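Local structure of Gp26 (Listeria phage P40, 4JZ5) at residues Val147-Gly152 / Val164-Arg169; Gly39-Val44 / Val72-Gly77; Trp192-Lys197 / Met209-Ser214; Met96-Tyr101 / Lys140-Val145. The protein is a phage endolysin whose family 25 glycosyl hydrolase domain probably cleaves glycosidic bonds in the peptidoglycan of the Listeria cell wall. All blocks are in the same frame, centred on the assembly; numbering follows the deposited sequence.

Interaction 1: Val147-Gly152 / Val164-Arg169; sequences VGLYAG and VKHDLR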
loop_
_atom_site.group_PDB
_atom_site.type_symbol
_atom_site.label_atom_id
_atom_site.label_comp_id
_atom_site.label_asym_id
_atom_site.label_seq_id
_atom_site.Cartn_x
_atom_site.Cartn_y
_atom_site.Cartn_z
ATOM N N VAL A 147 -5.753 7.552 -4.645
ATOM C CA VAL A 147 -5.899 6.134 -4.332
ATOM C C VAL A 147 -5.347 5.320 -5.487
ATOM O O VAL A 147 -5.802 5.455 -6.625
ATOM C CB VAL A 147 -7.373 5.751 -4.115
ATOM C CG1 VAL A 147 -7.501 4.274 -3.788
ATOM C CG2 VAL A 147 -7.991 6.593 -3.019
ATOM N N GLY A 148 -4.388 4.452 -5.178
ATOM C CA GLY A 148 -3.822 3.538 -6.142
ATOM C C GLY A 148 -4.268 2.100 -5.929
ATOM O O GLY A 148 -5.114 1.812 -5.082
ATOM N N LEU A 149 -3.680 1.206 -6.728
ATOM C CA LEU A 149 -4.087 -0.186 -6.804
ATOM C C LEU A 149 -2.840 -1.050 -6.769
ATOM O O LEU A 149 -1.880 -0.783 -7.481
ATOM C CB LEU A 149 -4.856 -0.429 -8.095
ATOM C CG LEU A 149 -5.347 -1.850 -8.347
ATOM C CD1 LEU A 149 -6.327 -2.320 -7.294
ATOM C CD2 LEU A 149 -5.977 -1.920 -9.733
ATOM N N TYR A 150 -2.890 -2.094 -5.933
ATOM C CA TYR A 150 -1.801 -3.053 -5.775
ATOM C C TYR A 150 -2.276 -4.462 -6.075
ATOM O O TYR A 150 -3.318 -4.891 -5.589
ATOM C CB TYR A 150 -1.257 -3.017 -4.339
ATOM C CG TYR A 150 -0.376 -4.191 -3.962
ATOM C CD1 TYR A 150 -0.932 -5.389 -3.505
ATOM C CD2 TYR A 150 1.007 -4.097 -4.050
ATOM C CE1 TYR A 150 -0.143 -6.454 -3.157
ATOM C CE2 TYR A 150 1.810 -5.167 -3.709
ATOM C CZ TYR A 150 1.229 -6.343 -3.252
ATOM O OH TYR A 150 1.982 -7.434 -2.889
ATOM N N ALA A 151 -1.441 -5.196 -6.815
ATOM C CA ALA A 151 -1.555 -6.645 -6.936
ATOM C C ALA A 151 -0.241 -7.172 -7.503
ATOM O O ALA A 151 0.607 -6.413 -8.000
ATOM C CB ALA A 151 -2.719 -7.039 -7.830
ATOM N N GLY A 152 -0.036 -8.481 -7.413
ATOM C CA GLY A 152 1.049 -9.110 -8.130
ATOM C C GLY A 152 0.830 -9.058 -9.637
ATOM O O GLY A 152 -0.304 -9.005 -10.118
ATOM N N VAL A 164 -8.984 -0.792 -14.434
ATOM C CA VAL A 164 -9.331 0.050 -13.294
ATOM C C VAL A 164 -8.678 1.420 -13.443
ATOM O O VAL A 164 -7.515 1.512 -13.825
ATOM C CB VAL A 164 -8.898 -0.608 -11.972
ATOM C CG1 VAL A 164 -9.314 0.242 -10.787
ATOM C CG2 VAL A 164 -9.504 -1.999 -11.840
ATOM N N LYS A 165 -9.438 2.475 -13.167
ATOM C CA LYS A 165 -8.920 3.842 -13.188
ATOM C C LYS A 165 -8.551 4.263 -11.782
ATOM O O LYS A 165 -9.393 4.238 -10.877
ATOM C CB LYS A 165 -9.984 4.781 -13.740
ATOM C CG LYS A 165 -10.416 4.426 -15.139
ATOM C CD LYS A 165 -11.582 5.296 -15.589
ATOM C CE LYS A 165 -11.906 5.092 -17.064
ATOM N NZ LYS A 165 -12.331 3.700 -17.360
ATOM N N HIS A 166 -7.293 4.626 -11.581
ATOM C CA HIS A 166 -6.804 4.963 -10.245
ATOM C C HIS A 166 -5.511 5.748 -10.400
ATOM O O HIS A 166 -5.066 6.030 -11.515
ATOM C CB HIS A 166 -6.562 3.700 -9.422
ATOM C CG HIS A 166 -5.564 2.804 -10.051
ATOM N ND1 HIS A 166 -4.214 2.975 -9.878
ATOM C CD2 HIS A 166 -5.718 1.817 -10.959
ATOM C CE1 HIS A 166 -3.576 2.103 -10.631
ATOM N NE2 HIS A 166 -4.464 1.378 -11.288
ATOM N N ASP A 167 -4.900 6.088 -9.274
ATOM C CA ASP A 167 -3.826 7.060 -9.265
ATOM C C ASP A 167 -2.402 6.513 -9.212
ATOM O O ASP A 167 -1.462 7.314 -9.286
ATOM C CB ASP A 167 -4.035 8.014 -8.087
ATOM C CG ASP A 167 -5.316 8.789 -8.210
ATOM O OD1 ASP A 167 -5.512 9.394 -9.290
ATOM O OD2 ASP A 167 -6.129 8.778 -7.277
ATOM N N LEU A 168 -2.198 5.215 -9.029
ATOM C CA LEU A 168 -0.838 4.691 -8.965
ATOM C C LEU A 168 -0.797 3.170 -9.076
ATOM O O LEU A 168 -1.437 2.471 -8.304
ATOM C CB LEU A 168 -0.167 5.139 -7.667
ATOM C CG LEU A 168 1.363 5.124 -7.691
ATOM C CD1 LEU A 168 1.928 6.253 -6.823
ATOM C CD2 LEU A 168 1.913 3.788 -7.225
ATOM N N ARG A 169 -0.042 2.682 -10.055
ATOM C CA ARG A 169 0.128 1.245 -10.268
ATOM C C ARG A 169 1.234 0.676 -9.386
ATOM O O ARG A 169 2.417 0.944 -9.612
ATOM C CB ARG A 169 0.485 0.971 -11.724
ATOM C CG ARG A 169 -0.550 1.420 -12.742
ATOM C CD ARG A 169 0.012 1.427 -14.161
ATOM N NE ARG A 169 0.432 0.108 -14.641
ATOM C CZ ARG A 169 -0.347 -0.754 -15.286
ATOM N NH1 ARG A 169 -1.609 -0.469 -15.567
ATOM N NH2 ARG A 169 0.162 -1.918 -15.664
#
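D167 and V147 exchange two hydrogen bonds that together clamp the start of strand 147-152. D167 N donates to V147 O at 2.9 Å, and V147 N donates to D167 OD2 at 2.9 Å, using the anti lone pair of that oxygen. With chi1 at -62°, the carboxylate folds back beside its own backbone N, which lets both groups reach one residue. The same OD2 also forms a salt bridge with K140 of helix 128-143. A third bond, L149 N to L168 O at 3.0 Å, is nearly straight and starts the parallel bridge between L149 and R169. Within the loop, L168 N donates to H166 ND1 at 3.1 Å, lying 17° out of the ring plane, a bond that limits rotation of the imidazole.

Ring and apolar packing centres on H166. L149 CB sits 3.6 Å from the centroid of the H166 ring and 5° off the ring normal, a CH-pi contact squarely over the face. L149 CD2 then reaches V164 CB at 3.9 Å, the two side chains crossing at about a right angle, while W156 packs on both L149 and H166.

Because ND1 accepts a backbone N-H, it should carry no proton here; and because D167 OD2 meets both an N-H and a lysine, its negative charge is probably stabilised where the loop enters the sheet.

Interaction 2: Gly39-Val44 / Val72-Gly77; sequences GLKEDV and VGMPFG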
loop_
_atom_site.group_PDB
_atom_site.type_symbol
_atom_site.label_atom_id
_atom_site.label_comp_id
_atom_site.label_asym_id
_atom_site.label_seq_id
_atom_site.Cartn_x
_atom_site.Cartn_y
_atom_site.Cartn_z
ATOM N N GLY A 39 15.250 4.905 12.521
ATOM C CA GLY A 39 16.209 4.148 11.734
ATOM C C GLY A 39 15.840 3.988 10.267
ATOM O O GLY A 39 16.663 3.518 9.479
ATOM N N LEU A 40 14.626 4.376 9.895
ATOM C CA LEU A 40 14.209 4.351 8.498
ATOM C C LEU A 40 14.583 5.629 7.748
ATOM O O LEU A 40 14.575 5.660 6.517
ATOM C CB LEU A 40 12.705 4.201 8.418
ATOM C CG LEU A 40 12.089 2.993 9.117
ATOM C CD1 LEU A 40 10.584 3.002 8.947
ATOM C CD2 LEU A 40 12.663 1.686 8.584
ATOM N N LYS A 41 14.909 6.687 8.480
ATOM C CA LYS A 41 15.014 8.010 7.881
ATOM C C LYS A 41 16.148 8.135 6.883
ATOM O O LYS A 41 16.018 8.850 5.885
ATOM C CB LYS A 41 15.131 9.057 8.976
ATOM C CG LYS A 41 13.836 9.239 9.722
ATOM C CD LYS A 41 12.860 10.141 8.975
ATOM C CE LYS A 41 13.279 11.617 9.014
ATOM N NZ LYS A 41 12.273 12.509 8.383
ATOM N N GLU A 42 17.254 7.438 7.118
ATOM C CA GLU A 42 18.406 7.576 6.243
ATOM C C GLU A 42 18.124 7.120 4.815
ATOM O O GLU A 42 18.484 7.815 3.860
ATOM C CB GLU A 42 19.593 6.800 6.810
ATOM C CG GLU A 42 20.864 6.978 6.006
ATOM C CD GLU A 42 22.074 6.362 6.674
ATOM O OE1 GLU A 42 23.193 6.566 6.160
ATOM O OE2 GLU A 42 21.907 5.674 7.705
ATOM N N ASP A 43 17.515 5.950 4.665
ATOM C CA ASP A 43 17.415 5.315 3.347
ATOM C C ASP A 43 16.012 5.215 2.764
ATOM O O ASP A 43 15.875 4.989 1.563
ATOM C CB ASP A 43 17.990 3.892 3.387
ATOM C CG ASP A 43 19.482 3.861 3.644
ATOM O OD1 ASP A 43 20.150 4.865 3.359
ATOM O OD2 ASP A 43 19.975 2.816 4.114
ATOM N N VAL A 44 14.990 5.355 3.595
ATOM C CA VAL A 44 13.625 5.083 3.163
ATOM C C VAL A 44 12.916 6.377 2.829
ATOM O O VAL A 44 12.890 7.296 3.647
ATOM C CB VAL A 44 12.849 4.336 4.253
ATOM C CG1 VAL A 44 11.393 4.141 3.839
ATOM C CG2 VAL A 44 13.509 2.994 4.562
ATOM N N VAL A 72 8.769 10.982 13.499
ATOM C CA VAL A 72 10.045 11.233 12.843
ATOM C C VAL A 72 9.892 11.958 11.517
ATOM O O VAL A 72 10.892 12.230 10.848
ATOM C CB VAL A 72 10.850 9.927 12.618
ATOM C CG1 VAL A 72 11.101 9.234 13.944
ATOM C CG2 VAL A 72 10.153 8.989 11.647
ATOM N N GLY A 73 8.663 12.304 11.134
ATOM C CA GLY A 73 8.430 13.007 9.885
ATOM C C GLY A 73 8.617 12.149 8.644
ATOM O O GLY A 73 8.963 12.675 7.589
ATOM N N MET A 74 8.386 10.843 8.744
ATOM C CA MET A 74 8.432 9.989 7.556
ATOM C C MET A 74 7.108 10.087 6.823
ATOM O O MET A 74 6.076 9.755 7.397
ATOM C CB MET A 74 8.685 8.544 7.950
ATOM C CG MET A 74 8.614 7.575 6.785
ATOM S SD MET A 74 9.916 7.735 5.553
ATOM C CE MET A 74 11.310 7.090 6.497
ATOM N N PRO A 75 7.123 10.507 5.552
ATOM C CA PRO A 75 5.855 10.519 4.814
ATOM C C PRO A 75 5.320 9.103 4.650
ATOM O O PRO A 75 6.081 8.154 4.477
ATOM C CB PRO A 75 6.225 11.157 3.473
ATOM C CG PRO A 75 7.682 10.971 3.340
ATOM C CD PRO A 75 8.250 10.978 4.730
ATOM N N PHE A 76 4.003 8.957 4.726
ATOM C CA PHE A 76 3.422 7.642 4.654
ATOM C C PHE A 76 2.021 7.654 4.078
ATOM O O PHE A 76 1.353 8.670 3.981
ATOM C CB PHE A 76 3.454 6.960 6.048
ATOM C CG PHE A 76 2.383 7.429 6.995
ATOM C CD1 PHE A 76 2.560 8.573 7.748
ATOM C CD2 PHE A 76 1.198 6.714 7.139
ATOM C CE1 PHE A 76 1.581 9.011 8.621
ATOM C CE2 PHE A 76 0.217 7.140 8.020
ATOM C CZ PHE A 76 0.414 8.299 8.761
ATOM N N GLY A 77 1.604 6.467 3.681
ATOM C CA GLY A 77 0.276 6.204 3.176
ATOM C C GLY A 77 -0.304 4.944 3.785
ATOM O O GLY A 77 0.334 4.287 4.606
HETATM O O HOH W 1 11.665 11.364 5.904
#
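The flat groups that matter between K41 and the loop at V72-M74 are peptide carbonyls rather than rings. K41 NZ meets V72 O at 2.8 Å, tilted 17° from the carbonyl plane, so the ammonium comes in a little to one face of that peptide. A weak, long bond of 3.4 Å runs from K41 NZ to G73 O. A water accepts from K41 NZ at 2.8 Å and returns a weak bond to G73 O. The ring of F76 takes no part across the contact, but M74 O lies in its plane, at its edge.

K41 reaches these oxygens by bending at chi2 and chi3 (-81° and -73°), its alkyl chain sliding past V72 in the opposite direction, with CD 4.0 Å from V72 CG2. V72 O and G73 O lie where helix 62-72 ends in a Schellman motif, with G73 at positive phi; the partial negative charge at this C-terminal end of the helix would probably favour the lysine ammonium.

Beside this polar part the contact is apolar and turns on one methyl. M74 CE lies 3.7 Å from L40 CB and 3.9 Å from V44 CB, and it also lies 3.3 Å from V44 O, against the turn that the V44 N to L40 O bond closes.

L40 and V44 rest on L26 of strand 25-28, and M74 on L69 of helix 62-72 and V47 of strand 46-53. The contact therefore joins the loop leading into strand 46-53 to the turn between helix 62-72 and strand 76-81.

Interaction 3: Trp192-Lys197 / Met209-Ser214; sequences WQYTSK and MNTCSS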
loop_
_atom_site.group_PDB
_atom_site.type_symbol
_atom_site.label_atom_id
_atom_site.label_comp_id
_atom_site.label_asym_id
_atom_site.label_seq_id
_atom_site.Cartn_x
_atom_site.Cartn_y
_atom_site.Cartn_z
ATOM N N TRP A 192 7.200 -0.640 -7.662
ATOM C CA TRP A 192 7.489 -2.067 -7.837
ATOM C C TRP A 192 7.851 -2.665 -6.490
ATOM O O TRP A 192 8.835 -2.258 -5.875
ATOM C CB TRP A 192 8.645 -2.221 -8.818
ATOM C CG TRP A 192 9.294 -3.574 -8.937
ATOM C CD1 TRP A 192 8.757 -4.806 -8.725
ATOM C CD2 TRP A 192 10.639 -3.783 -9.337
ATOM N NE1 TRP A 192 9.713 -5.785 -8.958
ATOM C CE2 TRP A 192 10.877 -5.173 -9.342
ATOM C CE3 TRP A 192 11.678 -2.922 -9.679
ATOM C CZ2 TRP A 192 12.121 -5.718 -9.672
ATOM C CZ3 TRP A 192 12.907 -3.462 -10.011
ATOM C CH2 TRP A 192 13.114 -4.846 -10.009
ATOM N N GLN A 193 7.029 -3.597 -6.031
ATOM C CA GLN A 193 7.350 -4.381 -4.835
ATOM C C GLN A 193 8.206 -5.559 -5.268
ATOM O O GLN A 193 7.718 -6.485 -5.907
ATOM C CB GLN A 193 6.092 -4.842 -4.136
ATOM C CG GLN A 193 6.334 -5.332 -2.727
ATOM C CD GLN A 193 5.068 -5.890 -2.154
ATOM O OE1 GLN A 193 4.568 -6.913 -2.617
ATOM N NE2 GLN A 193 4.488 -5.191 -1.193
ATOM N N TYR A 194 9.501 -5.478 -4.963
ATOM C CA TYR A 194 10.468 -6.382 -5.564
ATOM C C TYR A 194 10.890 -7.549 -4.677
ATOM O O TYR A 194 11.524 -8.489 -5.149
ATOM C CB TYR A 194 11.689 -5.617 -6.068
ATOM C CG TYR A 194 12.487 -4.857 -5.033
ATOM C CD1 TYR A 194 13.404 -5.507 -4.224
ATOM C CD2 TYR A 194 12.358 -3.479 -4.899
ATOM C CE1 TYR A 194 14.145 -4.818 -3.308
ATOM C CE2 TYR A 194 13.113 -2.781 -3.984
ATOM C CZ TYR A 194 14.014 -3.450 -3.198
ATOM O OH TYR A 194 14.763 -2.731 -2.294
ATOM N N THR A 195 10.539 -7.505 -3.398
ATOM C CA THR A 195 10.811 -8.613 -2.499
ATOM C C THR A 195 9.889 -8.542 -1.296
ATOM O O THR A 195 9.423 -7.451 -0.932
ATOM C CB THR A 195 12.296 -8.604 -2.025
ATOM O OG1 THR A 195 12.603 -9.799 -1.304
ATOM C CG2 THR A 195 12.604 -7.408 -1.147
ATOM N N SER A 196 9.645 -9.703 -0.694
ATOM C CA SER A 196 8.966 -9.800 0.590
ATOM C C SER A 196 9.958 -10.141 1.701
ATOM O O SER A 196 9.553 -10.309 2.857
ATOM C CB SER A 196 7.873 -10.865 0.543
ATOM O OG SER A 196 8.408 -12.184 0.455
ATOM N N LYS A 197 11.245 -10.227 1.365
ATOM C CA LYS A 197 12.254 -10.717 2.304
ATOM C C LYS A 197 13.371 -9.706 2.489
ATOM O O LYS A 197 14.534 -10.068 2.672
ATOM C CB LYS A 197 12.827 -12.054 1.820
ATOM C CG LYS A 197 11.789 -13.130 1.633
ATOM C CD LYS A 197 11.027 -13.452 2.893
ATOM C CE LYS A 197 10.078 -14.625 2.650
ATOM N NZ LYS A 197 9.253 -14.963 3.838
ATOM N N MET A 209 9.951 -4.632 0.287
ATOM C CA MET A 209 10.696 -3.497 -0.242
ATOM C C MET A 209 10.235 -3.175 -1.640
ATOM O O MET A 209 9.876 -4.059 -2.420
ATOM C CB MET A 209 12.185 -3.782 -0.224
ATOM C CG MET A 209 12.697 -3.914 1.193
ATOM S SD MET A 209 14.470 -4.187 1.288
ATOM C CE MET A 209 15.173 -2.582 0.997
ATOM N N ASN A 210 10.249 -1.879 -1.936
ATOM C CA ASN A 210 9.702 -1.331 -3.161
ATOM C C ASN A 210 10.648 -0.274 -3.708
ATOM O O ASN A 210 11.389 0.364 -2.958
ATOM C CB ASN A 210 8.331 -0.656 -2.939
ATOM C CG ASN A 210 7.329 -1.530 -2.213
ATOM O OD1 ASN A 210 6.512 -2.186 -2.828
ATOM N ND2 ASN A 210 7.374 -1.508 -0.891
ATOM N N THR A 211 10.581 -0.056 -5.021
ATOM C CA THR A 211 11.316 1.036 -5.629
ATOM C C THR A 211 10.470 1.706 -6.710
ATOM O O THR A 211 9.472 1.155 -7.161
ATOM C CB THR A 211 12.697 0.578 -6.182
ATOM O OG1 THR A 211 13.491 1.724 -6.488
ATOM C CG2 THR A 211 12.557 -0.280 -7.421
ATOM N N CYS A 212 10.894 2.906 -7.090
ATOM C CA CYS A 212 10.178 3.732 -8.044
ATOM C C CYS A 212 11.088 4.870 -8.451
ATOM O O CYS A 212 12.160 5.071 -7.870
ATOM C CB CYS A 212 8.883 4.287 -7.437
ATOM S SG CYS A 212 9.116 5.304 -5.942
ATOM N N SER A 213 10.668 5.614 -9.464
ATOM C CA SER A 213 11.387 6.812 -9.894
ATOM C C SER A 213 11.253 7.908 -8.860
ATOM O O SER A 213 10.358 7.900 -8.023
ATOM C CB SER A 213 10.827 7.318 -11.213
ATOM O OG SER A 213 9.526 7.831 -10.995
ATOM N N SER A 214 12.123 8.897 -8.950
ATOM C CA SER A 214 11.985 10.062 -8.097
ATOM C C SER A 214 10.645 10.787 -8.315
ATOM O O SER A 214 10.055 11.283 -7.349
ATOM C CB SER A 214 13.189 10.979 -8.277
ATOM O OG SER A 214 14.333 10.312 -7.751
#
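A beta bulge at Y194 interrupts the antiparallel pairing of W192-T195 with M209-T211. Q193 faces N210 as a non-hydrogen-bonded pair, yet T195, two residues on, faces M209, only one residue back, so Y194 is the extra residue. M209 O marks the site twice: it accepts Y194 N at 2.9 Å in the carbonyl plane, and it lies 3.6 Å above the Y194 ring, offset toward the rim. The ring turns back over the partner strand because chi1 of 61° sets CG between the backbone N and carbonyl carbon. Its far end reaches M209, with CZ 3.5 Å from CB and OH 3.3 Å from CE.

Regular pairing holds on both sides. W192 N and T211 O bond at 2.9 Å, nearly straight at 174°, and T211 N returns to W192 O; beyond the bulge, M209 N donates to T195 O. T211 CG2 packs 3.6 Å from W192 CE3. On the other sheet face Q193 and N210 point the same way; N210 OD1 accepts from W170 NE1, Q193 OE1 bonds Y174 OH, and both amide nitrogens donate to D27.

T195 OG1, also hydrogen-bonded to D177, accepts K197 N in an ST turn as the chain rounds the corner at S196. Strand 191-195 lies between 169-172, which it joins in parallel, and 206-211, which passes the sheet on antiparallel to 25-28.

Interaction 4: Met96-Tyr101 / Lys140-Val145; sequences MLVSAY and KGQTGV
V98 and Y101 send their side chains across to T143 and V145 from one face of helix 87-106, each with its first torsion near 180°: chi1 of 176° sets CG1 of V98, and 175° sets the ring of Y101, anti to the backbone N. In T143, chi1 of 67° turns the hydroxyl back over its own chain and leaves CG2 pointing at V98.

The apolar contacts follow from this. CG2 of V98 lies 3.9 Å from Q142 CB and 4.0 Å from T143 CG2, and its CG1 is equally near that threonine methyl, so both branches rest on the same last turn of helix 128-143. The Y101 ring runs on past T143, with CD2 4.2 Å from CG2, and brings its phenol end to V145, whose CG2 is 3.5 Å from OH and 3.7 Å from CZ. Both methyls meet this ring obliquely.

These helices belong to the outer layer of the beta/alpha barrel usual in glycosyl hydrolase family 25, in which helices pack against the strands. Y101 also touches L78 of strand 76-81, and Y101, T143 and V145 all touch L114 of strand 114-117, so the pair of helix segments lies directly over the sheet.

The hydroxyl of T143 is satisfied at its own helix end. T143 OG1 accepts V145 N at 3.1 Å, an ST turn, and donates to V139 O one turn back. G144, at positive phi, ends helix 128-143, and the chain reverses there to bring V145 to the hydroxyl end of Y101 on its way to strand 147-152.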
loop_
_atom_site.group_PDB
_atom_site.type_symbol
_atom_site.label_atom_id
_atom_site.label_comp_id
_atom_site.label_asym_id
_atom_site.label_seq_id
_atom_site.Cartn_x
_atom_site.Cartn_y
_atom_site.Cartn_z
ATOM N N MET A 96 -13.866 1.282 5.623
ATOM C CA MET A 96 -12.796 0.886 6.547
ATOM C C MET A 96 -11.541 1.698 6.269
ATOM O O MET A 96 -10.877 2.192 7.177
ATOM C CB MET A 96 -12.453 -0.601 6.394
ATOM C CG MET A 96 -13.505 -1.573 6.904
ATOM S SD MET A 96 -13.672 -1.646 8.710
ATOM C CE MET A 96 -12.184 -2.482 9.222
ATOM N N LEU A 97 -11.178 1.803 5.000
ATOM C CA LEU A 97 -9.995 2.558 4.632
ATOM C C LEU A 97 -10.182 4.045 4.964
ATOM O O LEU A 97 -9.262 4.685 5.482
ATOM C CB LEU A 97 -9.656 2.340 3.161
ATOM C CG LEU A 97 -8.423 3.070 2.614
ATOM C CD1 LEU A 97 -7.157 2.852 3.444
ATOM C CD2 LEU A 97 -8.181 2.651 1.184
ATOM N N VAL A 98 -11.359 4.592 4.686
ATOM C CA VAL A 98 -11.637 5.984 5.045
ATOM C C VAL A 98 -11.543 6.172 6.556
ATOM O O VAL A 98 -10.928 7.141 7.038
ATOM C CB VAL A 98 -13.012 6.432 4.515
ATOM C CG1 VAL A 98 -13.343 7.860 4.975
ATOM C CG2 VAL A 98 -13.050 6.352 3.001
ATOM N N SER A 99 -12.127 5.246 7.312
ATOM C CA SER A 99 -12.068 5.321 8.762
ATOM C C SER A 99 -10.638 5.240 9.285
ATOM O O SER A 99 -10.277 5.950 10.221
ATOM C CB SER A 99 -12.920 4.216 9.371
ATOM O OG SER A 99 -14.295 4.491 9.188
ATOM N N ALA A 100 -9.829 4.376 8.686
ATOM C CA ALA A 100 -8.424 4.267 9.073
ATOM C C ALA A 100 -7.682 5.575 8.818
ATOM O O ALA A 100 -6.870 6.015 9.642
ATOM C CB ALA A 100 -7.763 3.126 8.317
ATOM N N TYR A 101 -7.945 6.177 7.668
ATOM C CA TYR A 101 -7.395 7.491 7.346
ATOM C C TYR A 101 -7.794 8.519 8.419
ATOM O O TYR A 101 -6.955 9.260 8.935
ATOM C CB TYR A 101 -7.869 7.893 5.941
ATOM C CG TYR A 101 -7.473 9.289 5.543
ATOM C CD1 TYR A 101 -6.194 9.581 5.107
ATOM C CD2 TYR A 101 -8.383 10.323 5.611
ATOM C CE1 TYR A 101 -5.838 10.865 4.755
ATOM C CE2 TYR A 101 -8.037 11.600 5.249
ATOM C CZ TYR A 101 -6.764 11.879 4.831
ATOM O OH TYR A 101 -6.425 13.163 4.480
ATOM N N LYS A 140 -11.863 7.819 -2.916
ATOM C CA LYS A 140 -11.481 9.118 -3.485
ATOM C C LYS A 140 -12.563 10.154 -3.200
ATOM O O LYS A 140 -12.258 11.290 -2.804
ATOM C CB LYS A 140 -11.242 9.009 -4.994
ATOM C CG LYS A 140 -9.944 8.292 -5.346
ATOM C CD LYS A 140 -9.781 8.054 -6.837
ATOM C CE LYS A 140 -9.740 9.326 -7.680
ATOM N NZ LYS A 140 -8.585 10.204 -7.344
ATOM N N GLY A 141 -13.819 9.782 -3.395
ATOM C CA GLY A 141 -14.910 10.715 -3.199
ATOM C C GLY A 141 -15.115 11.137 -1.760
ATOM O O GLY A 141 -15.624 12.231 -1.514
ATOM N N GLN A 142 -14.756 10.271 -0.822
ATOM C CA GLN A 142 -14.887 10.583 0.593
ATOM C C GLN A 142 -13.753 11.446 1.121
ATOM O O GLN A 142 -13.963 12.245 2.032
ATOM C CB GLN A 142 -14.967 9.301 1.427
ATOM C CG GLN A 142 -16.231 8.473 1.206
ATOM C CD GLN A 142 -17.515 9.185 1.609
ATOM O OE1 GLN A 142 -18.412 9.367 0.789
ATOM N NE2 GLN A 142 -17.611 9.578 2.866
ATOM N N THR A 143 -12.561 11.292 0.558
ATOM C CA THR A 143 -11.363 11.865 1.150
ATOM C C THR A 143 -10.657 12.932 0.312
ATOM O O THR A 143 -9.964 13.769 0.866
ATOM C CB THR A 143 -10.313 10.770 1.447
ATOM O OG1 THR A 143 -9.815 10.217 0.220
ATOM C CG2 THR A 143 -10.882 9.686 2.354
ATOM N N GLY A 144 -10.772 12.871 -1.007
ATOM C CA GLY A 144 -9.989 13.754 -1.862
ATOM C C GLY A 144 -8.519 13.375 -1.949
ATOM O O GLY A 144 -7.737 14.127 -2.544
ATOM N N VAL A 145 -8.145 12.251 -1.350
ATOM C CA VAL A 145 -6.766 11.780 -1.359
ATOM C C VAL A 145 -6.619 10.836 -2.539
ATOM O O VAL A 145 -7.572 10.141 -2.914
ATOM C CB VAL A 145 -6.447 11.069 -0.029
ATOM C CG1 VAL A 145 -5.027 10.490 -0.016
ATOM C CG2 VAL A 145 -6.625 12.037 1.129
#

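Overall arrangement
Interactions 1 and 3 are buried and reach the same sheet; they touch where Y150 OH probably bonds to Q193 OE1 at 2.7 Å, with centres about 15 Å apart. Their chemistry is mainly backbone bonding between strand and loop or strand and strand, supplemented by contacts over ring faces. Interaction 4 is a surface helix-helix contact, apolar across its gap, yet it joins interaction 1 through the K140 to D167 salt bridge, helix 128-143 leading into strand 147-152. Interaction 2, partly buried, combines a lysine with carbonyls and a methionine methyl; it touches none of the others and lies across the chain's centre from interaction 1, centres about 22 Å apart.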